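Local atomic coordinates of glutathione S-transferase (Agrobacterium tumefaciens, PDB entry 2YCD), a protein that binds glutathione conjugates and probably transfers glutathione to electrophilic compounds, consistent with a part in herbicide detoxification. Residues Pro15-Val21 / Ile73-Gly79; Pro37-Leu42 / Ile89-Ile93. All coordinates share one frame; numbering follows the deposited sequence.

Interaction 1. Residues Pro15-Val21 / Ile73-Gly79; sequences PNPTITV and IPSYEQG. With GTB (S-(p-nitrobenzyl)glutathione), chain B.
T18 and E77 form a hydrogen-bonded antiparallel pair at the centre of the thioredoxin-like sheet of the glutathione transferase N-terminal domain, where strands 18-22 and 75-78 lie side by side. The amide of T18 reaches E77 O at 2.9 Å, and the amide of E77 returns to T18 O. One pair further on, I19 and Y76 are non-hydrogen-bonded, and T20 N bonds S75 O.

Past this point a side chain replaces the backbone acceptor: with chi1 at 52°, T20 OG1 sits between its own N and carbonyl carbon and accepts S75 N at 2.8 Å. Near the opposite end, P17 CB lies 3.4 Å from Y76 CE2, its pyrrolidine crossing the phenol at a slant. Q78, extended from CG onward, donates NE2 to P15 O at 2.9 Å, nearly in line with the carbonyl, while its OE1 accepts Y76 OH from above the amide plane. One side-chain amide thus links the Y76 phenol to the loop leading into strand 18-22.

Further out, a water joins N16 O, T18 OG1 and E77 O. At the cis-proline motif, I73, whose carbonyl belongs to the cis peptide before P74, holds the cysteinyl part of the ligand at two points, like a short antiparallel ladder: I73 N donates to GTB O2 at 2.9 Å, and GTB N2 donates to I73 O at 2.8 Å.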
ATOM      1  N   PRO A  15      24.424  -7.391 -13.186  1.00 31.03           N
ATOM      2  CA  PRO A  15      24.941  -6.351 -12.294  1.00 20.75           C
ATOM      3  C   PRO A  15      24.172  -6.296 -10.976  1.00 18.32           C
ATOM      4  O   PRO A  15      22.944  -6.397 -10.965  1.00 20.95           O
ATOM      5  CB  PRO A  15      24.712  -5.074 -13.098  1.00 31.96           C
ATOM      6  CG  PRO A  15      23.542  -5.370 -13.939  1.00 23.55           C
ATOM      7  CD  PRO A  15      23.609  -6.833 -14.277  1.00 37.95           C
ATOM      8  N   ASN A  16      24.896  -6.146  -9.874  1.00 11.79           N
ATOM      9  CA  ASN A  16      24.295  -5.852  -8.574  1.00 11.19           C
ATOM     10  C   ASN A  16      23.411  -4.613  -8.670  1.00  9.80           C
ATOM     11  O   ASN A  16      23.732  -3.689  -9.406  1.00 10.99           O
ATOM     12  CB  ASN A  16      25.406  -5.540  -7.570  1.00 10.46           C
ATOM     13  CG  ASN A  16      26.332  -6.717  -7.308  1.00 11.78           C
ATOM     14  OD1 ASN A  16      25.988  -7.887  -7.522  1.00 12.91           O
ATOM     15  ND2 ASN A  16      27.528  -6.400  -6.830  1.00 11.77           N
ATOM     16  N   PRO A  17      22.305  -4.581  -7.919  1.00 10.08           N
ATOM     17  CA  PRO A  17      21.482  -3.376  -7.886  1.00  9.43           C
ATOM     18  C   PRO A  17      22.061  -2.304  -6.950  1.00  8.83           C
ATOM     19  O   PRO A  17      22.870  -2.590  -6.053  1.00  9.68           O
ATOM     20  CB  PRO A  17      20.149  -3.898  -7.342  1.00 10.90           C
ATOM     21  CG  PRO A  17      20.555  -4.982  -6.409  1.00 10.61           C
ATOM     22  CD  PRO A  17      21.744  -5.660  -7.086  1.00  9.66           C
ATOM     23  N   THR A  18      21.649  -1.064  -7.203  1.00  9.32           N
ATOM     24  CA  THR A  18      22.015   0.090  -6.399  1.00  9.08           C
ATOM     25  C   THR A  18      20.733   0.731  -5.853  1.00  9.69           C
ATOM     26  O   THR A  18      19.790   0.975  -6.605  1.00 10.31           O
ATOM     27  CB  THR A  18      22.785   1.133  -7.231  1.00  9.87           C
ATOM     28  OG1 THR A  18      23.990   0.523  -7.711  1.00 11.38           O
ATOM     29  CG2 THR A  18      23.132   2.354  -6.376  1.00 12.32           C
ATOM     30  N   ILE A  19      20.694   0.974  -4.550  1.00  8.73           N
ATOM     31  CA  ILE A  19      19.533   1.601  -3.937  0.69  9.14           C
ATOM     32  C   ILE A  19      19.869   2.964  -3.356  1.00  9.04           C
ATOM     33  O   ILE A  19      20.991   3.200  -2.892  1.00 11.05           O
ATOM     34  CB  ILE A  19      18.900   0.703  -2.875  0.69 12.35           C
ATOM     35  CG1 ILE A  19      19.809   0.573  -1.670  0.69  8.19           C
ATOM     36  CG2 ILE A  19      18.541  -0.675  -3.486  0.69 10.79           C
ATOM     37  CD1 ILE A  19      19.170  -0.214  -0.530  0.69 11.89           C
ATOM     38  N   THR A  20      18.921   3.881  -3.403  1.00  9.34           N
ATOM     39  CA  THR A  20      19.151   5.192  -2.798  1.00 10.06           C
ATOM     40  C   THR A  20      18.712   5.197  -1.343  1.00  9.60           C
ATOM     41  O   THR A  20      17.718   4.548  -0.966  1.00 12.05           O
ATOM     42  CB  THR A  20      18.425   6.310  -3.548  1.00 10.24           C
ATOM     43  OG1 THR A  20      17.040   5.948  -3.681  1.00 11.75           O
ATOM     44  CG2 THR A  20      19.048   6.553  -4.939  1.00 13.96           C
ATOM     45  N   VAL A  21      19.467   5.926  -0.524  1.00  9.21           N
ATOM     46  CA  VAL A  21      19.266   5.976   0.928  1.00 11.05           C
ATOM     47  C   VAL A  21      19.604   7.387   1.401  1.00 11.49           C
ATOM     48  O   VAL A  21      20.237   8.143   0.664  1.00 11.54           O
ATOM     49  CB  VAL A  21      20.172   4.965   1.679  1.00 11.07           C
ATOM     50  CG1 VAL A  21      19.991   3.553   1.114  1.00 11.72           C
ATOM     51  CG2 VAL A  21      21.651   5.391   1.624  1.00 13.12           C
ATOM     52  N   ILE A  73      13.057   8.323  -0.981  1.00  9.60           N
ATOM     53  CA  ILE A  73      13.838   7.076  -1.062  1.00 10.10           C
ATOM     54  C   ILE A  73      12.987   5.928  -0.481  1.00  8.57           C
ATOM     55  O   ILE A  73      12.087   6.168   0.324  1.00  9.22           O
ATOM     56  CB  ILE A  73      15.228   7.206  -0.355  1.00 10.17           C
ATOM     57  CG1 ILE A  73      15.101   7.458   1.159  1.00 11.82           C
ATOM     58  CG2 ILE A  73      16.050   8.328  -0.983  1.00 11.97           C
ATOM     59  CD1 ILE A  73      15.029   6.181   2.000  1.00 12.80           C
ATOM     60  N   PRO A  74      13.257   4.681  -0.876  1.00  8.24           N
ATOM     61  CA  PRO A  74      14.316   4.229  -1.789  1.00  8.03           C
ATOM     62  C   PRO A  74      13.892   4.077  -3.245  1.00  9.51           C
ATOM     63  O   PRO A  74      12.721   3.879  -3.566  1.00  9.65           O
ATOM     64  CB  PRO A  74      14.646   2.836  -1.244  1.00  7.32           C
ATOM     65  CG  PRO A  74      13.315   2.324  -0.735  1.00  9.42           C
ATOM     66  CD  PRO A  74      12.575   3.541  -0.212  1.00  8.66           C
ATOM     67  N   SER A  75      14.865   4.166  -4.139  1.00 10.13           N
ATOM     68  CA  SER A  75      14.707   3.670  -5.500  1.00  9.21           C
ATOM     69  C   SER A  75      15.735   2.568  -5.683  1.00  9.13           C
ATOM     70  O   SER A  75      16.636   2.403  -4.848  1.00  9.10           O
ATOM     71  CB  SER A  75      14.914   4.799  -6.528  1.00 12.22           C
ATOM     72  OG  SER A  75      16.212   5.363  -6.439  1.00 15.22           O
ATOM     73  N   TYR A  76      15.611   1.843  -6.785  1.00  9.30           N
ATOM     74  CA  TYR A  76      16.384   0.645  -7.067  1.00  8.45           C
ATOM     75  C   TYR A  76      16.768   0.709  -8.540  1.00 10.32           C
ATOM     76  O   TYR A  76      15.905   0.891  -9.395  1.00 11.60           O
ATOM     77  CB  TYR A  76      15.484  -0.563  -6.794  1.00 10.81           C
ATOM     78  CG  TYR A  76      15.981  -1.942  -7.171  1.00 10.17           C
ATOM     79  CD1 TYR A  76      15.877  -2.409  -8.484  1.00 11.53           C
ATOM     80  CD2 TYR A  76      16.455  -2.812  -6.209  1.00 11.94           C
ATOM     81  CE1 TYR A  76      16.281  -3.695  -8.818  1.00 14.31           C
ATOM     82  CE2 TYR A  76      16.857  -4.100  -6.541  1.00 13.86           C
ATOM     83  CZ  TYR A  76      16.767  -4.530  -7.837  1.00 14.45           C
ATOM     84  OH  TYR A  76      17.179  -5.814  -8.140  1.00 18.06           O
ATOM     85  N   GLU A  77      18.056   0.563  -8.832  1.00 10.13           N
ATOM     86  CA  GLU A  77      18.543   0.607 -10.207  1.00 11.70           C
ATOM     87  C   GLU A  77      19.378  -0.612 -10.480  1.00 13.83           C
ATOM     88  O   GLU A  77      20.283  -0.933  -9.721  1.00 13.33           O
ATOM     89  CB  GLU A  77      19.342   1.883 -10.460  1.00 15.24           C
ATOM     90  CG  GLU A  77      20.029   1.925 -11.818  1.00 19.37           C
ATOM     91  CD  GLU A  77      20.716   3.264 -12.100  1.00 31.90           C
ATOM     92  OE1 GLU A  77      21.213   3.908 -11.146  1.00 31.53           O
ATOM     93  OE2 GLU A  77      20.770   3.664 -13.285  1.00 32.84           O
ATOM     94  N   GLN A  78      19.073  -1.295 -11.578  1.00 13.50           N
ATOM     95  CA  GLN A  78      19.807  -2.491 -11.964  1.00 14.03           C
ATOM     96  C   GLN A  78      19.797  -2.589 -13.481  1.00 15.54           C
ATOM     97  O   GLN A  78      18.772  -2.897 -14.098  1.00 15.32           O
ATOM     98  CB  GLN A  78      19.168  -3.714 -11.328  1.00 15.21           C
ATOM     99  CG  GLN A  78      19.967  -4.986 -11.499  1.00 20.02           C
ATOM    100  CD  GLN A  78      19.344  -6.144 -10.761  1.00 24.42           C
ATOM    101  OE1 GLN A  78      18.123  -6.197 -10.586  1.00 30.32           O
ATOM    102  NE2 GLN A  78      20.171  -7.071 -10.309  1.00 22.67           N
ATOM    103  N   GLY A  79      20.934  -2.287 -14.091  1.00 19.00           N
ATOM    104  CA  GLY A  79      20.951  -2.176 -15.542  1.00 22.09           C
ATOM    105  C   GLY A  79      19.922  -1.145 -15.990  1.00 14.83           C
ATOM    106  O   GLY A  79      19.902  -0.014 -15.479  1.00 21.03           O
TER
HETATM  107  N1  GTB B 501       5.545   4.618  -0.663  1.00  8.55           N
HETATM  108  CA1 GTB B 501       6.984   4.918  -0.619  1.00  7.62           C
HETATM  109  C1  GTB B 501       7.771   3.650  -0.407  1.00  7.97           C
HETATM  110  O11 GTB B 501       7.283   2.795   0.361  1.00  8.73           O
HETATM  111  O12 GTB B 501       8.875   3.508  -0.986  1.00  9.39           O
HETATM  112  CB1 GTB B 501       7.231   5.952   0.491  1.00  9.19           C
HETATM  113  CG1 GTB B 501       8.686   6.415   0.497  1.00 11.16           C
HETATM  114  CD1 GTB B 501       8.979   7.347   1.656  1.00 10.41           C
HETATM  115  OE1 GTB B 501       8.075   7.663   2.430  1.00 12.95           O
HETATM  116  N2  GTB B 501      10.239   7.762   1.773  1.00  9.57           N
HETATM  117  CA2 GTB B 501      10.673   8.651   2.852  1.00 10.07           C
HETATM  118  C2  GTB B 501      11.405   9.847   2.326  1.00 12.39           C
HETATM  119  O2  GTB B 501      12.152   9.773   1.353  1.00 10.83           O
HETATM  120  CB2 GTB B 501      11.706   7.906   3.720  1.00  9.79           C
HETATM  121  SG2 GTB B 501      11.064   6.535   4.619  1.00 12.60           S
HETATM  122  N3  GTB B 501      11.211  10.986   2.994  1.00 13.82           N
HETATM  123  CA3 GTB B 501      11.876  12.242   2.691  1.00 15.52           C
HETATM  124  C3  GTB B 501      10.972  13.286   2.102  1.00 23.30           C
HETATM  125  O31 GTB B 501       9.749  13.059   2.011  1.00 26.19           O
HETATM  126  O32 GTB B 501      11.520  14.348   1.727  1.00 26.57           O
HETATM  127  C'  GTB B 501       9.955   7.212   5.818  1.00 14.42           C
HETATM  128  C1' GTB B 501      10.609   7.416   7.160  1.00 18.44           C
HETATM  129  C2' GTB B 501      11.155   8.646   7.487  1.00 26.49           C
HETATM  130  C3' GTB B 501      11.751   8.830   8.734  1.00 28.95           C
HETATM  131  C4' GTB B 501      11.790   7.780   9.648  1.00 21.26           C
HETATM  132  N41 GTB B 501      12.382   7.969  10.911  1.00 28.38           N
HETATM  133  O41 GTB B 501      12.334   7.093  11.772  1.00 21.74           O
HETATM  134  O42 GTB B 501      12.934   9.027  11.145  1.00 29.56           O
HETATM  135  C5' GTB B 501      11.232   6.553   9.316  1.00 22.01           C
HETATM  136  C6' GTB B 501      10.634   6.368   8.073  1.00 18.20           C
HETATM  137  O   HOH W   1      23.412  -0.937  -9.950  1.00 16.50           O
HETATM  138  O   HOH W   2      18.470   3.659  -7.234  1.00 16.92           O

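Interaction 2. Residues Pro37-Leu42 / Ile89-Ile93; sequences PVRWAL and IVMHI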
ATOM      1  N   PRO A  37      13.583  -2.434   4.595  1.00  7.31           N
ATOM      2  CA  PRO A  37      13.004  -3.691   4.083  1.00  7.72           C
ATOM      3  C   PRO A  37      13.661  -4.138   2.790  1.00  6.08           C
ATOM      4  O   PRO A  37      13.774  -5.338   2.555  1.00  7.96           O
ATOM      5  CB  PRO A  37      11.512  -3.356   3.861  1.00  7.16           C
ATOM      6  CG  PRO A  37      11.445  -1.819   3.919  1.00  9.46           C
ATOM      7  CD  PRO A  37      12.545  -1.427   4.880  1.00  7.47           C
ATOM      8  N   VAL A  38      14.100  -3.195   1.954  1.00  7.35           N
ATOM      9  CA  VAL A  38      14.804  -3.546   0.724  1.00  7.21           C
ATOM     10  C   VAL A  38      16.164  -4.213   1.031  1.00  7.00           C
ATOM     11  O   VAL A  38      16.491  -5.246   0.457  1.00  7.01           O
ATOM     12  CB  VAL A  38      14.996  -2.286  -0.151  1.00  7.03           C
ATOM     13  CG1 VAL A  38      15.861  -2.612  -1.370  1.00  7.79           C
ATOM     14  CG2 VAL A  38      13.627  -1.726  -0.585  1.00  8.27           C
ATOM     15  N   ARG A  39      16.959  -3.605   1.910  1.00  7.55           N
ATOM     16  CA  ARG A  39      18.234  -4.184   2.336  1.00  7.61           C
ATOM     17  C   ARG A  39      18.020  -5.581   2.907  1.00  6.88           C
ATOM     18  O   ARG A  39      18.793  -6.511   2.615  1.00  8.08           O
ATOM     19  CB  ARG A  39      18.879  -3.303   3.404  1.00  7.14           C
ATOM     20  CG  ARG A  39      19.343  -1.924   2.941  1.00  7.90           C
ATOM     21  CD  ARG A  39      19.895  -1.202   4.168  1.00  8.44           C
ATOM     22  NE  ARG A  39      20.480   0.122   3.940  1.00  9.71           N
ATOM     23  CZ  ARG A  39      21.760   0.314   3.623  1.00  8.52           C
ATOM     24  NH1 ARG A  39      22.564  -0.718   3.361  1.00  9.37           N
ATOM     25  NH2 ARG A  39      22.224   1.548   3.510  1.00  9.68           N
ATOM     26  N   TRP A  40      17.013  -5.730   3.757  1.00  7.36           N
ATOM     27  CA  TRP A  40      16.731  -7.017   4.380  1.00  7.35           C
ATOM     28  C   TRP A  40      16.365  -8.076   3.327  1.00  6.43           C
ATOM     29  O   TRP A  40      16.890  -9.209   3.347  1.00  7.50           O
ATOM     30  CB  TRP A  40      15.630  -6.806   5.430  1.00  7.13           C
ATOM     31  CG  TRP A  40      15.280  -8.015   6.292  1.00  6.09           C
ATOM     32  CD1 TRP A  40      15.890  -9.253   6.288  1.00  6.58           C
ATOM     33  CD2 TRP A  40      14.248  -8.079   7.282  1.00  7.77           C
ATOM     34  NE1 TRP A  40      15.279 -10.080   7.218  1.00  7.89           N
ATOM     35  CE2 TRP A  40      14.265  -9.386   7.829  1.00  8.37           C
ATOM     36  CE3 TRP A  40      13.284  -7.162   7.735  1.00  7.97           C
ATOM     37  CZ2 TRP A  40      13.362  -9.794   8.823  1.00  7.60           C
ATOM     38  CZ3 TRP A  40      12.394  -7.562   8.729  1.00  8.90           C
ATOM     39  CH2 TRP A  40      12.442  -8.870   9.267  1.00  9.42           C
ATOM     40  N   ALA A  41      15.522  -7.719   2.360  1.00  7.32           N
ATOM     41  CA  ALA A  41      15.192  -8.648   1.286  1.00  8.19           C
ATOM     42  C   ALA A  41      16.436  -9.084   0.508  1.00  8.12           C
ATOM     43  O   ALA A  41      16.613 -10.279   0.205  1.00  8.41           O
ATOM     44  CB  ALA A  41      14.147  -8.035   0.346  1.00  7.70           C
ATOM     45  N   LEU A  42      17.279  -8.121   0.138  1.00  8.38           N
ATOM     46  CA  LEU A  42      18.529  -8.453  -0.569  1.00  8.44           C
ATOM     47  C   LEU A  42      19.414  -9.389   0.252  1.00  7.90           C
ATOM     48  O   LEU A  42      19.983 -10.341  -0.288  1.00  9.33           O
ATOM     49  CB  LEU A  42      19.283  -7.177  -0.961  1.00  7.90           C
ATOM     50  CG  LEU A  42      18.553  -6.305  -1.995  1.00  8.56           C
ATOM     51  CD1 LEU A  42      19.096  -4.882  -2.013  1.00 10.67           C
ATOM     52  CD2 LEU A  42      18.628  -6.934  -3.393  1.00  9.56           C
ATOM     53  N   ILE A  89       9.735  -2.993  -4.768  1.00  6.56           N
ATOM     54  CA  ILE A  89      11.142  -3.382  -4.846  1.00  8.25           C
ATOM     55  C   ILE A  89      11.331  -4.732  -4.150  1.00  6.53           C
ATOM     56  O   ILE A  89      11.934  -5.658  -4.708  1.00  7.51           O
ATOM     57  CB  ILE A  89      12.053  -2.279  -4.255  1.00  6.52           C
ATOM     58  CG1 ILE A  89      11.983  -1.001  -5.111  1.00  8.61           C
ATOM     59  CG2 ILE A  89      13.513  -2.784  -4.189  1.00  8.52           C
ATOM     60  CD1 ILE A  89      12.548   0.230  -4.387  1.00  8.92           C
ATOM     61  N   VAL A  90      10.781  -4.863  -2.947  1.00  7.37           N
ATOM     62  CA  VAL A  90      10.757  -6.154  -2.267  1.00  8.04           C
ATOM     63  C   VAL A  90      10.061  -7.217  -3.111  1.00  7.56           C
ATOM     64  O   VAL A  90      10.598  -8.320  -3.266  1.00  8.66           O
ATOM     65  CB  VAL A  90      10.153  -6.026  -0.864  1.00  8.82           C
ATOM     66  CG1 VAL A  90       9.903  -7.394  -0.245  1.00  9.10           C
ATOM     67  CG2 VAL A  90      11.081  -5.180   0.034  1.00  8.61           C
ATOM     68  N   MET A  91       8.935  -6.874  -3.741  1.00  7.95           N
ATOM     69  CA  MET A  91       8.249  -7.824  -4.619  0.79  9.35           C
ATOM     70  C   MET A  91       9.160  -8.322  -5.738  1.00  9.22           C
ATOM     71  O   MET A  91       9.253  -9.520  -6.002  1.00  9.70           O
ATOM     72  CB  MET A  91       6.992  -7.183  -5.219  0.79 10.44           C
ATOM     73  CG  MET A  91       6.150  -8.161  -6.019  0.79 10.00           C
ATOM     74  SD  MET A  91       5.331  -9.375  -4.974  0.79 10.19           S
ATOM     75  CE  MET A  91       3.880  -8.452  -4.488  0.79 15.23           C
ATOM     76  N   HIS A  92       9.832  -7.392  -6.409  1.00  8.15           N
ATOM     77  CA  HIS A  92      10.726  -7.739  -7.513  1.00  9.54           C
ATOM     78  C   HIS A  92      11.858  -8.661  -7.088  1.00  9.47           C
ATOM     79  O   HIS A  92      12.155  -9.658  -7.773  1.00 11.13           O
ATOM     80  CB  HIS A  92      11.281  -6.466  -8.167  1.00 10.02           C
ATOM     81  CG  HIS A  92      12.261  -6.723  -9.272  1.00  9.83           C
ATOM     82  ND1 HIS A  92      11.878  -7.200 -10.507  1.00 14.35           N
ATOM     83  CD2 HIS A  92      13.605  -6.575  -9.321  1.00 13.89           C
ATOM     84  CE1 HIS A  92      12.945  -7.315 -11.279  1.00 16.66           C
ATOM     85  NE2 HIS A  92      14.006  -6.956 -10.583  1.00 15.35           N
ATOM     86  N   ILE A  93      12.489  -8.338  -5.970  1.00  9.09           N
ATOM     87  CA  ILE A  93      13.541  -9.183  -5.410  1.00 10.23           C
ATOM     88  C   ILE A  93      12.987 -10.585  -5.122  1.00 11.65           C
ATOM     89  O   ILE A  93      13.613 -11.597  -5.475  1.00 12.43           O
ATOM     90  CB  ILE A  93      14.118  -8.539  -4.131  1.00  8.71           C
ATOM     91  CG1 ILE A  93      14.824  -7.224  -4.488  1.00 10.35           C
ATOM     92  CG2 ILE A  93      15.119  -9.494  -3.427  1.00 10.72           C
ATOM     93  CD1 ILE A  93      15.064  -6.269  -3.298  1.00  9.85           C
TER
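V38 and I89 meet where helices 35-45 and 86-96 pack on one face of the thioredoxin-like sheet. The two short segments run almost parallel, at 7°, with their axes 9.4 Å apart, and no hydrogen bond spans them; methyl and methylene groups meet one another and, in places, backbone carbonyls.

Among the branched side chains, V38 presents both methyls to a single one of I89, CG1 standing 3.7 Å and CG2 3.8 Å from I89 CG2. That I89 methyl is anti to the backbone N (chi1 -66° for CG1), which carries it to the valine. I93 reaches across with CD1 to L42 CD2 at 3.6 Å, the two chains crossing at about a right angle. A41, whose CB points at the other helix, offers only a methyl, and V90 CG2 and I93 CD1 each approach it at 4.2 Å.

Around these apolar side chains, P37 also touches I179 and C183 of helix 176-185, and V90 touches A176, so the C-terminal helical domain closes over that end. R39 turns away, its NE in a salt bridge with D35 and its NH1 bonded to Y49 OH. M91 packs on F116 of the second subunit.

Contacts of side chain with backbone complete the seam. V90 CG2 lies 3.7 Å from P37 O, a carbonyl already engaged by A41 N, and I93 CG2 is 4.0 Å from A41 O.

Interactions 1 and 2 are successive layers of one domain, their centres 11 Å apart: the antiparallel strand pair of 15-21/73-79 and the helix pair of 37-42/89-93 that covers it. I89 touches two residues of the strand pair, with CG2 3.6 Å from Y76 CD2 and CD1 3.7 Å from P74 O; Y76 OH also lies 3.8 Å from H92 CD2, and V21 CG1 3.8 Å from R39 NH2. The segments alternate along the chain: strand, helix, strand, helix. Only interaction 1 bonds the ligand directly, through I73, yet the I89 side chain lies about 6 Å from it. E85, just before helix 86-96, and S86, its first residue, give further ligand hydrogen bonds.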